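Local coordinates for linoleate 11-lipoxygenase (Gaeumannomyces graminis, PDB 5FX8), which uses a catalytic manganese ion to oxygenate linoleic and alpha-linolenic acids to 11S- and 13R-hydroperoxy fatty acids, at residues L136-H141 / E531-L536; D451-P456 / V464-H469; N245-L250 / P390-F395. All blocks are in the same frame, centred on the assembly; numbering follows the deposited sequence.

Contact 1 (L136-H141 / E531-L536); sequences LLYNGH and EQVSLL. With NAG (2-acetamido-2-deoxy-beta-D-glucopyranose), chain K.
V533 pushes its two methyls from helix 526-539 against L137 and Y138, and this one valine carries the whole contact from the helix side. Its CG1 lies anti to the backbone N (chi1 -176°), which puts CG2 beside that N and into the notch between the leucine and the tyrosine. There CG2 sits 3.8 Å from L137 CG and 3.5 Å from Y138 OH, while V533 CG1 comes to 3.9 Å from Y138 CE1. The valine meets the phenol obliquely, near its CE1 and OH end. L137 runs past V533 in the opposite direction, and its CB rests 4.0 Å above the Y138 ring plane, toward the rim, covering part of one face of the neighbouring phenol. The phenol oxygen accepts a hydrogen bond from L493 N, which pins the end of the ring beside the valine. Past Y138 the chain reverses in a type II turn closed by H141 N to Y138 O at 3.2 Å, with G140 taking the positive phi of the third position. E531 OE1 and OE2 each lie 3.1 Å from O7 of an N-acetylglucosamine, a proximity only; that sugar is hydrogen-bonded to Y112 OH of the second subunit. The loop sits between helix 86-124, where L137 touches I122, and helix 526-539, whose L535 packs on F342 and N346 of helix 342-346.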
ATOM      1  N   LEU A 136       5.893  19.861  12.439  1.00 26.33           N
ATOM      2  CA  LEU A 136       4.548  19.884  12.996  1.00 23.05           C
ATOM      3  C   LEU A 136       3.590  19.060  12.164  1.00 20.52           C
ATOM      4  O   LEU A 136       2.587  18.575  12.677  1.00 24.60           O
ATOM      5  CB  LEU A 136       4.037  21.318  13.082  1.00 25.90           C
ATOM      6  CG  LEU A 136       4.903  22.304  13.842  1.00 25.56           C
ATOM      7  CD1 LEU A 136       4.499  23.686  13.448  1.00 26.65           C
ATOM      8  CD2 LEU A 136       4.707  22.094  15.309  1.00 26.89           C
ATOM      9  N   LEU A 137       3.886  18.893  10.891  1.00 19.43           N
ATOM     10  CA  LEU A 137       3.095  18.033  10.042  1.00 18.84           C
ATOM     11  C   LEU A 137       3.068  16.583  10.523  1.00 21.03           C
ATOM     12  O   LEU A 137       2.106  15.866  10.240  1.00 19.97           O
ATOM     13  CB  LEU A 137       3.682  18.149   8.658  1.00 19.49           C
ATOM     14  CG  LEU A 137       2.916  17.818   7.415  1.00 18.35           C
ATOM     15  CD1 LEU A 137       1.644  18.568   7.402  1.00 17.28           C
ATOM     16  CD2 LEU A 137       3.824  18.252   6.299  1.00 17.23           C
ATOM     17  N   TYR A 138       4.075  16.142  11.273  1.00 22.59           N
ATOM     18  CA  TYR A 138       4.266  14.727  11.568  1.00 21.94           C
ATOM     19  C   TYR A 138       4.281  14.397  13.051  1.00 23.30           C
ATOM     20  O   TYR A 138       3.810  13.334  13.446  1.00 27.51           O
ATOM     21  CB  TYR A 138       5.580  14.250  10.935  1.00 19.12           C
ATOM     22  CG  TYR A 138       5.618  14.306   9.429  1.00 17.07           C
ATOM     23  CD1 TYR A 138       4.854  13.443   8.677  1.00 17.09           C
ATOM     24  CD2 TYR A 138       6.418  15.206   8.773  1.00 15.91           C
ATOM     25  CE1 TYR A 138       4.879  13.476   7.334  1.00 15.27           C
ATOM     26  CE2 TYR A 138       6.452  15.248   7.421  1.00 15.55           C
ATOM     27  CZ  TYR A 138       5.680  14.376   6.707  1.00 14.43           C
ATOM     28  OH  TYR A 138       5.692  14.389   5.348  1.00 13.64           O
ATOM     29  N   ASN A 139       4.827  15.258  13.890  1.00 26.78           N
ATOM     30  CA  ASN A 139       5.010  14.900  15.288  1.00 26.42           C
ATOM     31  C   ASN A 139       3.671  14.715  15.964  1.00 24.37           C
ATOM     32  O   ASN A 139       2.901  15.665  16.091  1.00 26.23           O
ATOM     33  CB  ASN A 139       5.813  15.971  16.000  1.00 31.37           C
ATOM     34  CG  ASN A 139       7.223  16.031  15.501  1.00 43.62           C
ATOM     35  OD1 ASN A 139       7.700  15.089  14.866  1.00 37.78           O
ATOM     36  ND2 ASN A 139       7.904  17.134  15.769  1.00 47.71           N
ATOM     37  N   GLY A 140       3.399  13.497  16.410  1.00 25.03           N
ATOM     38  CA  GLY A 140       2.202  13.230  17.168  1.00 22.98           C
ATOM     39  C   GLY A 140       0.979  12.956  16.339  1.00 22.36           C
ATOM     40  O   GLY A 140      -0.095  12.741  16.902  1.00 24.60           O
ATOM     41  N   HIS A 141       1.098  12.951  15.024  1.00 21.52           N
ATOM     42  CA  HIS A 141      -0.050  12.817  14.159  1.00 19.52           C
ATOM     43  C   HIS A 141       0.061  11.540  13.353  1.00 21.39           C
ATOM     44  O   HIS A 141       1.094  10.865  13.344  1.00 20.50           O
ATOM     45  CB  HIS A 141      -0.186  14.019  13.226  1.00 19.27           C
ATOM     46  CG  HIS A 141      -0.463  15.305  13.936  1.00 21.48           C
ATOM     47  ND1 HIS A 141      -1.676  15.583  14.524  1.00 21.59           N
ATOM     48  CD2 HIS A 141       0.316  16.387  14.155  1.00 21.25           C
ATOM     49  CE1 HIS A 141      -1.630  16.780  15.075  1.00 23.09           C
ATOM     50  NE2 HIS A 141      -0.433  17.290  14.864  1.00 23.18           N
ATOM     51  N   GLU A 531      -2.355  18.093   2.700  1.00 15.96           N
ATOM     52  CA  GLU A 531      -3.069  17.357   1.673  1.00 16.96           C
ATOM     53  C   GLU A 531      -2.154  16.348   0.997  1.00 15.20           C
ATOM     54  O   GLU A 531      -2.602  15.272   0.572  1.00 19.59           O
ATOM     55  CB  GLU A 531      -3.667  18.341   0.672  1.00 16.27           C
ATOM     56  CG  GLU A 531      -5.135  18.129   0.362  1.00 19.94           C
ATOM     57  CD  GLU A 531      -6.005  17.975   1.602  1.00 26.02           C
ATOM     58  OE1 GLU A 531      -6.407  19.009   2.178  1.00 33.40           O
ATOM     59  OE2 GLU A 531      -6.306  16.814   1.985  1.00 32.34           O
ATOM     60  N   GLN A 532      -0.865  16.679   0.897  1.00 14.87           N
ATOM     61  CA  GLN A 532       0.097  15.708   0.410  1.00 12.82           C
ATOM     62  C   GLN A 532       0.234  14.565   1.404  1.00 12.38           C
ATOM     63  O   GLN A 532       0.041  13.394   1.052  1.00 12.27           O
ATOM     64  CB  GLN A 532       1.435  16.386   0.129  1.00 12.13           C
ATOM     65  CG  GLN A 532       2.599  15.411   0.148  1.00 11.20           C
ATOM     66  CD  GLN A 532       3.869  15.888  -0.538  1.00 11.63           C
ATOM     67  OE1 GLN A 532       3.900  16.893  -1.245  1.00 16.13           O
ATOM     68  NE2 GLN A 532       4.933  15.152  -0.322  1.00 10.23           N
ATOM     69  N   VAL A 533       0.468  14.887   2.673  1.00 11.91           N
ATOM     70  CA  VAL A 533       0.607  13.798   3.624  1.00 13.66           C
ATOM     71  C   VAL A 533      -0.673  12.975   3.690  1.00 12.72           C
ATOM     72  O   VAL A 533      -0.623  11.770   3.908  1.00 12.62           O
ATOM     73  CB  VAL A 533       1.051  14.319   5.005  1.00 13.03           C
ATOM     74  CG1 VAL A 533       1.271  13.176   5.939  1.00 11.00           C
ATOM     75  CG2 VAL A 533       2.325  15.025   4.869  1.00 12.02           C
ATOM     76  N   SER A 534      -1.822  13.583   3.421  1.00 13.18           N
ATOM     77  CA  SER A 534      -3.086  12.866   3.540  1.00 11.95           C
ATOM     78  C   SER A 534      -3.310  11.914   2.371  1.00 11.44           C
ATOM     79  O   SER A 534      -3.826  10.804   2.558  1.00 13.59           O
ATOM     80  CB  SER A 534      -4.223  13.859   3.647  1.00 13.80           C
ATOM     81  OG  SER A 534      -5.460  13.178   3.734  1.00 20.32           O
ATOM     82  N   LEU A 535      -2.919  12.323   1.163  1.00 11.72           N
ATOM     83  CA  LEU A 535      -2.969  11.417   0.016  1.00 11.45           C
ATOM     84  C   LEU A 535      -1.987  10.245   0.169  1.00 11.41           C
ATOM     85  O   LEU A 535      -2.333   9.075  -0.068  1.00 10.98           O
ATOM     86  CB  LEU A 535      -2.680  12.212  -1.251  1.00 10.45           C
ATOM     87  CG  LEU A 535      -2.575  11.391  -2.524  1.00 12.36           C
ATOM     88  CD1 LEU A 535      -3.903  10.745  -2.906  1.00 10.36           C
ATOM     89  CD2 LEU A 535      -2.073  12.274  -3.608  1.00 11.45           C
ATOM     90  N   LEU A 536      -0.751  10.534   0.572  1.00 11.09           N
ATOM     91  CA  LEU A 536       0.211   9.449   0.714  1.00 11.37           C
ATOM     92  C   LEU A 536      -0.185   8.526   1.869  1.00 10.95           C
ATOM     93  O   LEU A 536      -0.056   7.297   1.774  1.00 12.77           O
ATOM     94  CB  LEU A 536       1.621  10.023   0.876  1.00 11.79           C
ATOM     95  CG  LEU A 536       2.023  11.055  -0.185  1.00  9.31           C
ATOM     96  CD1 LEU A 536       3.443  11.550  -0.058  1.00  9.02           C
ATOM     97  CD2 LEU A 536       1.792  10.451  -1.512  1.00  7.72           C
TER
HETATM   98  C1  NAG K1009     -10.881  17.078   6.275  1.00 17.55           C
HETATM   99  C2  NAG K1009      -9.869  17.370   5.200  1.00 16.54           C
HETATM  100  C3  NAG K1009     -10.571  17.664   3.885  1.00 17.55           C
HETATM  101  C4  NAG K1009     -11.483  16.507   3.529  1.00 16.74           C
HETATM  102  C5  NAG K1009     -12.446  16.284   4.671  1.00 14.37           C
HETATM  103  C6  NAG K1009     -13.339  15.099   4.467  1.00 14.71           C
HETATM  104  C7  NAG K1009      -7.723  18.533   5.432  1.00 21.99           C
HETATM  105  C8  NAG K1009      -7.038  19.751   5.946  1.00 20.23           C
HETATM  106  N2  NAG K1009      -9.042  18.488   5.607  1.00 20.38           N
HETATM  107  O3  NAG K1009      -9.616  17.797   2.848  1.00 19.45           O
HETATM  108  O4  NAG K1009     -12.186  16.789   2.328  1.00 18.29           O
HETATM  109  O5  NAG K1009     -11.709  16.028   5.870  1.00 16.54           O
HETATM  110  O6  NAG K1009     -14.134  14.923   5.628  1.00 17.46           O
HETATM  111  O7  NAG K1009      -7.118  17.645   4.868  1.00 24.79           O

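Contact 2 (D451-P456 / V464-H469); sequences DFPAAP and VDVLTH
F452 and P453 lean on V466, joining the loop that leads into helix 460-481 to the early part of that helix. Within the mostly helical lipoxygenase fold, the loop packs here on the second turn of the helix it precedes. V466 points its CB at the loop and offers both methyls: CG2 serves both loop residues, touching P453 CG and F452 CZ, while CG1 meets the phenyl alone. The phenylalanine crosses the valine at about a right angle and reaches it with the far end of its ring, since CG is turned anti to the backbone N (chi1 -155°). V466 CG1 meets the ring obliquely. P453, whose CB points toward the helix, crosses V466 at a slant, with CG of its pyrrolidine ring 3.8 Å from V466 CG2. Within the loop, P453 CD lies over one face of the F452 ring, displaced toward the rim. No hydrogen bond crosses between loop and helix here. F369 packs edge-to-face with both F452 and H469 and also touches V466, while I440 and A443 of helix 434-444 lie against F452. D465, one residue before the valine, makes a salt bridge to R409 of helix 396-420. Further along helix 460-481 lies the manganese ligand H478. At the meeting point itself, F452 CZ is equidistant from the two valine methyls, 4.2 Å from V466 CG1 and from V466 CG2 alike.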
ATOM      1  N   ASP A 451       9.816 -10.333 -22.614  1.00 10.77           N
ATOM      2  CA  ASP A 451      10.937 -10.926 -21.893  1.00  9.55           C
ATOM      3  C   ASP A 451      10.460 -11.973 -20.883  1.00 12.75           C
ATOM      4  O   ASP A 451      10.850 -11.988 -19.713  1.00 16.70           O
ATOM      5  CB  ASP A 451      11.779  -9.840 -21.224  1.00 10.08           C
ATOM      6  CG  ASP A 451      13.223 -10.234 -21.091  1.00 13.50           C
ATOM      7  OD1 ASP A 451      13.569 -11.401 -21.404  1.00 14.13           O
ATOM      8  OD2 ASP A 451      14.007  -9.380 -20.650  1.00 20.07           O
ATOM      9  N   PHE A 452       9.671 -12.761 -21.304  1.00 10.15           N
ATOM     10  CA  PHE A 452       9.180 -13.898 -20.584  1.00  9.60           C
ATOM     11  C   PHE A 452       9.910 -15.137 -21.061  1.00 15.69           C
ATOM     12  O   PHE A 452      10.254 -15.237 -22.238  1.00 17.98           O
ATOM     13  CB  PHE A 452       7.676 -14.058 -20.817  1.00  9.56           C
ATOM     14  CG  PHE A 452       6.965 -14.792 -19.731  1.00 12.00           C
ATOM     15  CD1 PHE A 452       6.876 -14.254 -18.472  1.00  9.07           C
ATOM     16  CD2 PHE A 452       6.370 -16.014 -19.974  1.00 10.17           C
ATOM     17  CE1 PHE A 452       6.220 -14.925 -17.481  1.00  9.05           C
ATOM     18  CE2 PHE A 452       5.700 -16.689 -18.979  1.00  8.63           C
ATOM     19  CZ  PHE A 452       5.630 -16.149 -17.735  1.00  8.44           C
ATOM     20  N   PRO A 453      10.170 -16.090 -20.175  1.00 13.89           N
ATOM     21  CA  PRO A 453      10.870 -17.310 -20.594  1.00 10.01           C
ATOM     22  C   PRO A 453      10.181 -17.969 -21.775  1.00 10.43           C
ATOM     23  O   PRO A 453       8.973 -18.159 -21.786  1.00 16.74           O
ATOM     24  CB  PRO A 453      10.822 -18.190 -19.346  1.00  8.98           C
ATOM     25  CG  PRO A 453       9.739 -17.624 -18.530  1.00  9.48           C
ATOM     26  CD  PRO A 453       9.728 -16.172 -18.780  1.00  9.70           C
ATOM     27  N   ALA A 454      10.960 -18.282 -22.786  1.00 15.65           N
ATOM     28  CA  ALA A 454      10.429 -18.837 -24.016  1.00 13.05           C
ATOM     29  C   ALA A 454       9.845 -20.224 -23.793  1.00 13.32           C
ATOM     30  O   ALA A 454      10.249 -20.953 -22.888  1.00 17.54           O
ATOM     31  CB  ALA A 454      11.531 -18.915 -25.051  1.00 13.74           C
ATOM     32  N   ALA A 455       8.894 -20.594 -24.638  1.00 15.72           N
ATOM     33  CA  ALA A 455       8.338 -21.936 -24.575  1.00 15.14           C
ATOM     34  C   ALA A 455       9.164 -22.747 -25.502  1.00 17.95           C
ATOM     35  O   ALA A 455       9.692 -22.195 -26.449  1.00 25.33           O
ATOM     36  CB  ALA A 455       6.930 -21.959 -24.989  1.00 14.00           C
ATOM     37  N   PRO A 456       9.306 -24.045 -25.243  1.00 14.77           N
ATOM     38  CA  PRO A 456       8.809 -24.796 -24.100  1.00 16.36           C
ATOM     39  C   PRO A 456       9.662 -24.630 -22.890  1.00 19.12           C
ATOM     40  O   PRO A 456      10.867 -24.460 -23.010  1.00 24.33           O
ATOM     41  CB  PRO A 456       8.884 -26.237 -24.575  1.00 18.99           C
ATOM     42  CG  PRO A 456      10.002 -26.232 -25.489  1.00 21.54           C
ATOM     43  CD  PRO A 456       9.916 -24.931 -26.234  1.00 18.30           C
ATOM     44  N   VAL A 464      10.258 -21.692 -11.125  1.00 10.99           N
ATOM     45  CA  VAL A 464      10.525 -21.122  -9.809  1.00 11.65           C
ATOM     46  C   VAL A 464      10.912 -19.652  -9.931  1.00 13.52           C
ATOM     47  O   VAL A 464      10.557 -18.833  -9.076  1.00 16.85           O
ATOM     48  CB  VAL A 464      11.603 -21.948  -9.076  1.00 12.31           C
ATOM     49  CG1 VAL A 464      12.072 -21.270  -7.832  1.00 11.33           C
ATOM     50  CG2 VAL A 464      11.067 -23.281  -8.708  1.00 12.87           C
ATOM     51  N   ASP A 465      11.642 -19.292 -10.990  1.00 14.49           N
ATOM     52  CA  ASP A 465      11.965 -17.886 -11.222  1.00 10.06           C
ATOM     53  C   ASP A 465      10.717 -17.058 -11.448  1.00  8.79           C
ATOM     54  O   ASP A 465      10.566 -15.982 -10.875  1.00  7.91           O
ATOM     55  CB  ASP A 465      12.873 -17.737 -12.422  1.00 11.74           C
ATOM     56  CG  ASP A 465      14.273 -18.179 -12.153  1.00 15.40           C
ATOM     57  OD1 ASP A 465      14.632 -18.399 -10.967  1.00 12.53           O
ATOM     58  OD2 ASP A 465      15.007 -18.307 -13.157  1.00 15.23           O
ATOM     59  N   VAL A 466       9.824 -17.545 -12.296  1.00  8.72           N
ATOM     60  CA  VAL A 466       8.584 -16.838 -12.583  1.00  9.11           C
ATOM     61  C   VAL A 466       7.774 -16.612 -11.311  1.00  8.33           C
ATOM     62  O   VAL A 466       7.390 -15.478 -10.992  1.00  8.00           O
ATOM     63  CB  VAL A 466       7.787 -17.610 -13.648  1.00  9.09           C
ATOM     64  CG1 VAL A 466       6.361 -17.108 -13.749  1.00  9.03           C
ATOM     65  CG2 VAL A 466       8.472 -17.475 -14.955  1.00  8.09           C
ATOM     66  N   LEU A 467       7.519 -17.680 -10.556  1.00  9.43           N
ATOM     67  CA  LEU A 467       6.703 -17.569  -9.353  1.00  9.13           C
ATOM     68  C   LEU A 467       7.381 -16.723  -8.275  1.00  7.43           C
ATOM     69  O   LEU A 467       6.714 -15.959  -7.562  1.00 12.07           O
ATOM     70  CB  LEU A 467       6.371 -18.960  -8.832  1.00  8.83           C
ATOM     71  CG  LEU A 467       5.701 -19.900  -9.830  1.00  9.89           C
ATOM     72  CD1 LEU A 467       5.326 -21.226  -9.213  1.00  7.01           C
ATOM     73  CD2 LEU A 467       4.470 -19.242 -10.438  1.00 10.21           C
ATOM     74  N   THR A 468       8.703 -16.824  -8.155  1.00  7.97           N
ATOM     75  CA  THR A 468       9.426 -15.967  -7.227  1.00  9.05           C
ATOM     76  C   THR A 468       9.314 -14.502  -7.618  1.00 15.40           C
ATOM     77  O   THR A 468       9.086 -13.637  -6.769  1.00  7.44           O
ATOM     78  CB  THR A 468      10.879 -16.392  -7.170  1.00  8.25           C
ATOM     79  OG1 THR A 468      10.917 -17.787  -6.942  1.00  9.37           O
ATOM     80  CG2 THR A 468      11.568 -15.730  -6.038  1.00  7.28           C
ATOM     81  N   HIS A 469       9.467 -14.207  -8.894  1.00  7.98           N
ATOM     82  CA  HIS A 469       9.418 -12.827  -9.318  1.00 13.38           C
ATOM     83  C   HIS A 469       8.019 -12.247  -9.151  1.00  8.67           C
ATOM     84  O   HIS A 469       7.872 -11.070  -8.809  1.00  9.65           O
ATOM     85  CB  HIS A 469       9.899 -12.734 -10.756  1.00  8.05           C
ATOM     86  CG  HIS A 469      10.100 -11.341 -11.215  1.00  7.86           C
ATOM     87  ND1 HIS A 469      10.965 -10.474 -10.594  1.00  8.23           N
ATOM     88  CD2 HIS A 469       9.521 -10.646 -12.216  1.00 13.81           C
ATOM     89  CE1 HIS A 469      10.919  -9.305 -11.201  1.00  8.81           C
ATOM     90  NE2 HIS A 469      10.051  -9.384 -12.190  1.00 11.05           N
TER

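Contact 3 (N245-L250 / P390-F395); sequences NQFLPL and PRLPHF
F247 and L392 make the buried half of this contact, N245 and P393 the half nearer solvent. In the buried half, F247 points its CB toward the loop; with CG anti to the backbone N (chi1 -178°), ring atom CD1 meets L392 CD2 at 4.0 Å, the methyl coming in obliquely to the ring. F213 of strand 212-216 closes in on this pair, stacking edge-to-face with F247 and also touching L392. On the solvent side, the carboxamide of N245 lies alongside the P393 ring, the two side chains passing in opposite directions. The nearest atoms are N245 OD1 and P393 CG at 3.3 Å, and N245 ND2 stays 3.8 Å from P393 CB, a contact of amide on ring carbons without a hydrogen bond. P393 also rests on L240 of strand 235-241. Nearby, R391 leads away from the strand and donates from NH2 to S233 O of the zonadhesin chain. The backbone here fits a G1 beta bulge: N245 has a positive phi (57°) and, with Q246, faces D241, the kind of bulge found where a tight turn joins the two strands of an antiparallel hairpin, here 235-241 and 246-253.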
ATOM      1  N   ASN A 245      34.704   6.089   1.921  1.00 19.54           N
ATOM      2  CA  ASN A 245      33.946   4.895   1.562  1.00 19.36           C
ATOM      3  C   ASN A 245      32.444   5.148   1.697  1.00 18.99           C
ATOM      4  O   ASN A 245      31.715   4.442   2.395  1.00 19.89           O
ATOM      5  CB  ASN A 245      34.387   3.709   2.412  1.00 24.47           C
ATOM      6  CG  ASN A 245      34.051   2.393   1.784  1.00 32.80           C
ATOM      7  OD1 ASN A 245      33.894   2.286   0.558  1.00 32.90           O
ATOM      8  ND2 ASN A 245      33.962   1.361   2.614  1.00 26.44           N
ATOM      9  N   GLN A 246      31.988   6.185   1.020  1.00 18.63           N
ATOM     10  CA  GLN A 246      30.592   6.553   1.095  1.00 15.74           C
ATOM     11  C   GLN A 246      30.078   6.986  -0.269  1.00 15.34           C
ATOM     12  O   GLN A 246      30.786   7.646  -1.029  1.00 15.98           O
ATOM     13  CB  GLN A 246      30.393   7.650   2.119  1.00 16.27           C
ATOM     14  CG  GLN A 246      30.420   7.163   3.542  1.00 16.41           C
ATOM     15  CD  GLN A 246      30.071   8.277   4.473  1.00 15.54           C
ATOM     16  OE1 GLN A 246      30.353   9.433   4.172  1.00 13.30           O
ATOM     17  NE2 GLN A 246      29.439   7.950   5.601  1.00 16.19           N
ATOM     18  N   PHE A 247      28.849   6.571  -0.572  1.00 14.51           N
ATOM     19  CA  PHE A 247      28.128   6.985  -1.770  1.00 12.18           C
ATOM     20  C   PHE A 247      27.550   8.380  -1.532  1.00 14.90           C
ATOM     21  O   PHE A 247      26.796   8.586  -0.579  1.00 15.46           O
ATOM     22  CB  PHE A 247      27.041   5.955  -2.065  1.00 10.61           C
ATOM     23  CG  PHE A 247      26.261   6.221  -3.286  1.00 11.25           C
ATOM     24  CD1 PHE A 247      26.759   5.908  -4.515  1.00 10.58           C
ATOM     25  CD2 PHE A 247      25.011   6.776  -3.210  1.00 13.70           C
ATOM     26  CE1 PHE A 247      26.040   6.161  -5.632  1.00 10.30           C
ATOM     27  CE2 PHE A 247      24.307   7.014  -4.336  1.00 10.85           C
ATOM     28  CZ  PHE A 247      24.830   6.704  -5.543  1.00 10.00           C
ATOM     29  N   LEU A 248      27.896   9.340  -2.374  1.00 11.58           N
ATOM     30  CA  LEU A 248      27.660  10.738  -2.046  1.00 13.13           C
ATOM     31  C   LEU A 248      27.130  11.535  -3.232  1.00 14.82           C
ATOM     32  O   LEU A 248      27.327  11.160  -4.391  1.00 19.70           O
ATOM     33  CB  LEU A 248      28.958  11.385  -1.527  1.00 14.97           C
ATOM     34  CG  LEU A 248      29.445  11.070  -0.121  1.00 11.74           C
ATOM     35  CD1 LEU A 248      30.704  11.828   0.104  1.00 15.37           C
ATOM     36  CD2 LEU A 248      28.450  11.493   0.897  1.00 11.87           C
ATOM     37  N   PRO A 249      26.461  12.651  -2.971  1.00 16.14           N
ATOM     38  CA  PRO A 249      26.048  13.532  -4.062  1.00 13.69           C
ATOM     39  C   PRO A 249      27.205  14.350  -4.596  1.00 15.92           C
ATOM     40  O   PRO A 249      28.087  14.790  -3.858  1.00 15.08           O
ATOM     41  CB  PRO A 249      25.005  14.440  -3.398  1.00 12.27           C
ATOM     42  CG  PRO A 249      25.407  14.522  -2.012  1.00 12.70           C
ATOM     43  CD  PRO A 249      26.019  13.172  -1.663  1.00 20.69           C
ATOM     44  N   LEU A 250      27.194  14.546  -5.910  1.00 14.41           N
ATOM     45  CA  LEU A 250      28.200  15.374  -6.558  1.00 14.88           C
ATOM     46  C   LEU A 250      27.578  16.621  -7.177  1.00 14.90           C
ATOM     47  O   LEU A 250      27.892  17.727  -6.744  1.00 22.22           O
ATOM     48  CB  LEU A 250      28.973  14.546  -7.597  1.00 14.12           C
ATOM     49  CG  LEU A 250      30.364  15.071  -7.958  1.00 15.67           C
ATOM     50  CD1 LEU A 250      31.271  13.994  -8.516  1.00 14.60           C
ATOM     51  CD2 LEU A 250      30.275  16.187  -8.941  1.00 16.50           C
ATOM     52  N   PRO A 390      34.504  -0.020  -8.211  1.00 21.76           N
ATOM     53  CA  PRO A 390      34.471  -0.611  -6.876  1.00 23.12           C
ATOM     54  C   PRO A 390      33.071  -1.006  -6.445  1.00 23.31           C
ATOM     55  O   PRO A 390      32.070  -0.700  -7.079  1.00 23.38           O
ATOM     56  CB  PRO A 390      35.012   0.502  -5.983  1.00 17.75           C
ATOM     57  CG  PRO A 390      34.682   1.694  -6.666  1.00 22.71           C
ATOM     58  CD  PRO A 390      34.797   1.412  -8.139  1.00 22.44           C
ATOM     59  N   ARG A 391      33.031  -1.681  -5.314  1.00 21.46           N
ATOM     60  CA  ARG A 391      31.816  -2.281  -4.795  1.00 22.02           C
ATOM     61  C   ARG A 391      31.153  -1.267  -3.883  1.00 19.93           C
ATOM     62  O   ARG A 391      31.826  -0.630  -3.076  1.00 23.24           O
ATOM     63  CB  ARG A 391      32.167  -3.570  -4.046  1.00 22.07           C
ATOM     64  CG  ARG A 391      31.022  -4.461  -3.613  1.00 25.43           C
ATOM     65  CD  ARG A 391      31.489  -5.683  -2.788  1.00 23.05           C
ATOM     66  NE  ARG A 391      31.072  -6.920  -3.433  1.00 23.58           N
ATOM     67  CZ  ARG A 391      31.915  -7.729  -4.043  1.00 26.80           C
ATOM     68  NH1 ARG A 391      33.201  -7.425  -4.019  1.00 35.98           N
ATOM     69  NH2 ARG A 391      31.500  -8.829  -4.661  1.00 22.85           N
ATOM     70  N   LEU A 392      29.861  -1.083  -4.040  1.00 16.88           N
ATOM     71  CA  LEU A 392      29.125  -0.234  -3.130  1.00 16.94           C
ATOM     72  C   LEU A 392      29.180  -0.810  -1.723  1.00 19.07           C
ATOM     73  O   LEU A 392      28.737  -1.944  -1.513  1.00 17.63           O
ATOM     74  CB  LEU A 392      27.672  -0.116  -3.569  1.00 15.33           C
ATOM     75  CG  LEU A 392      27.431   0.568  -4.897  1.00 15.20           C
ATOM     76  CD1 LEU A 392      25.991   0.412  -5.311  1.00 11.32           C
ATOM     77  CD2 LEU A 392      27.780   1.998  -4.709  1.00 17.20           C
ATOM     78  N   PRO A 393      29.681  -0.076  -0.737  1.00 17.71           N
ATOM     79  CA  PRO A 393      29.716  -0.635   0.619  1.00 19.34           C
ATOM     80  C   PRO A 393      28.347  -0.877   1.244  1.00 17.82           C
ATOM     81  O   PRO A 393      28.238  -1.722   2.134  1.00 20.22           O
ATOM     82  CB  PRO A 393      30.540   0.401   1.403  1.00 16.79           C
ATOM     83  CG  PRO A 393      30.628   1.587   0.553  1.00 18.70           C
ATOM     84  CD  PRO A 393      30.493   1.143  -0.853  1.00 18.82           C
ATOM     85  N   HIS A 394      27.293  -0.195   0.812  1.00 17.73           N
ATOM     86  CA  HIS A 394      25.988  -0.310   1.457  1.00 13.55           C
ATOM     87  C   HIS A 394      24.903  -0.142   0.414  1.00 14.86           C
ATOM     88  O   HIS A 394      24.837   0.892  -0.251  1.00 14.81           O
ATOM     89  CB  HIS A 394      25.815   0.737   2.545  1.00 15.18           C
ATOM     90  CG  HIS A 394      26.760   0.580   3.684  1.00 19.46           C
ATOM     91  ND1 HIS A 394      26.626  -0.420   4.624  1.00 22.98           N
ATOM     92  CD2 HIS A 394      27.857   1.288   4.036  1.00 16.56           C
ATOM     93  CE1 HIS A 394      27.603  -0.321   5.506  1.00 17.74           C
ATOM     94  NE2 HIS A 394      28.365   0.703   5.169  1.00 17.36           N
ATOM     95  N   PHE A 395      24.060  -1.156   0.279  1.00 16.55           N
ATOM     96  CA  PHE A 395      22.941  -1.152  -0.660  1.00 12.66           C
ATOM     97  C   PHE A 395      21.762  -1.750   0.094  1.00 13.56           C
ATOM     98  O   PHE A 395      21.443  -2.935  -0.049  1.00 14.44           O
ATOM     99  CB  PHE A 395      23.296  -1.932  -1.925  1.00 11.14           C
ATOM    100  CG  PHE A 395      22.374  -1.699  -3.086  1.00 11.67           C
ATOM    101  CD1 PHE A 395      21.163  -1.054  -2.930  1.00 10.99           C
ATOM    102  CD2 PHE A 395      22.715  -2.163  -4.336  1.00 11.72           C
ATOM    103  CE1 PHE A 395      20.341  -0.877  -3.975  1.00 10.57           C
ATOM    104  CE2 PHE A 395      21.888  -1.975  -5.397  1.00 10.67           C
ATOM    105  CZ  PHE A 395      20.704  -1.341  -5.225  1.00 10.11           C
TER

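Leaving helix 86-124, the chain first lays down 136-141, whose partner comes only about 390 residues later, so contact 1 encloses both of the others. Next, strand 246-253 in the five-stranded antiparallel sheet supplies 245-250, and contact 3 closes on it at 390-395, just before helix 396-420. Contact 2 then opens and closes within a few residues, with helix 460-481 coming back against the loop 451-456. Contacts 3 and 2 therefore follow in series, and both nest inside contact 1, which ends on helix 526-539. None touch: the centres of contacts 1 and 2 are about 41 Å apart, on opposite sides of the chain's centre, and contact 3 ties the sheet to the helical body.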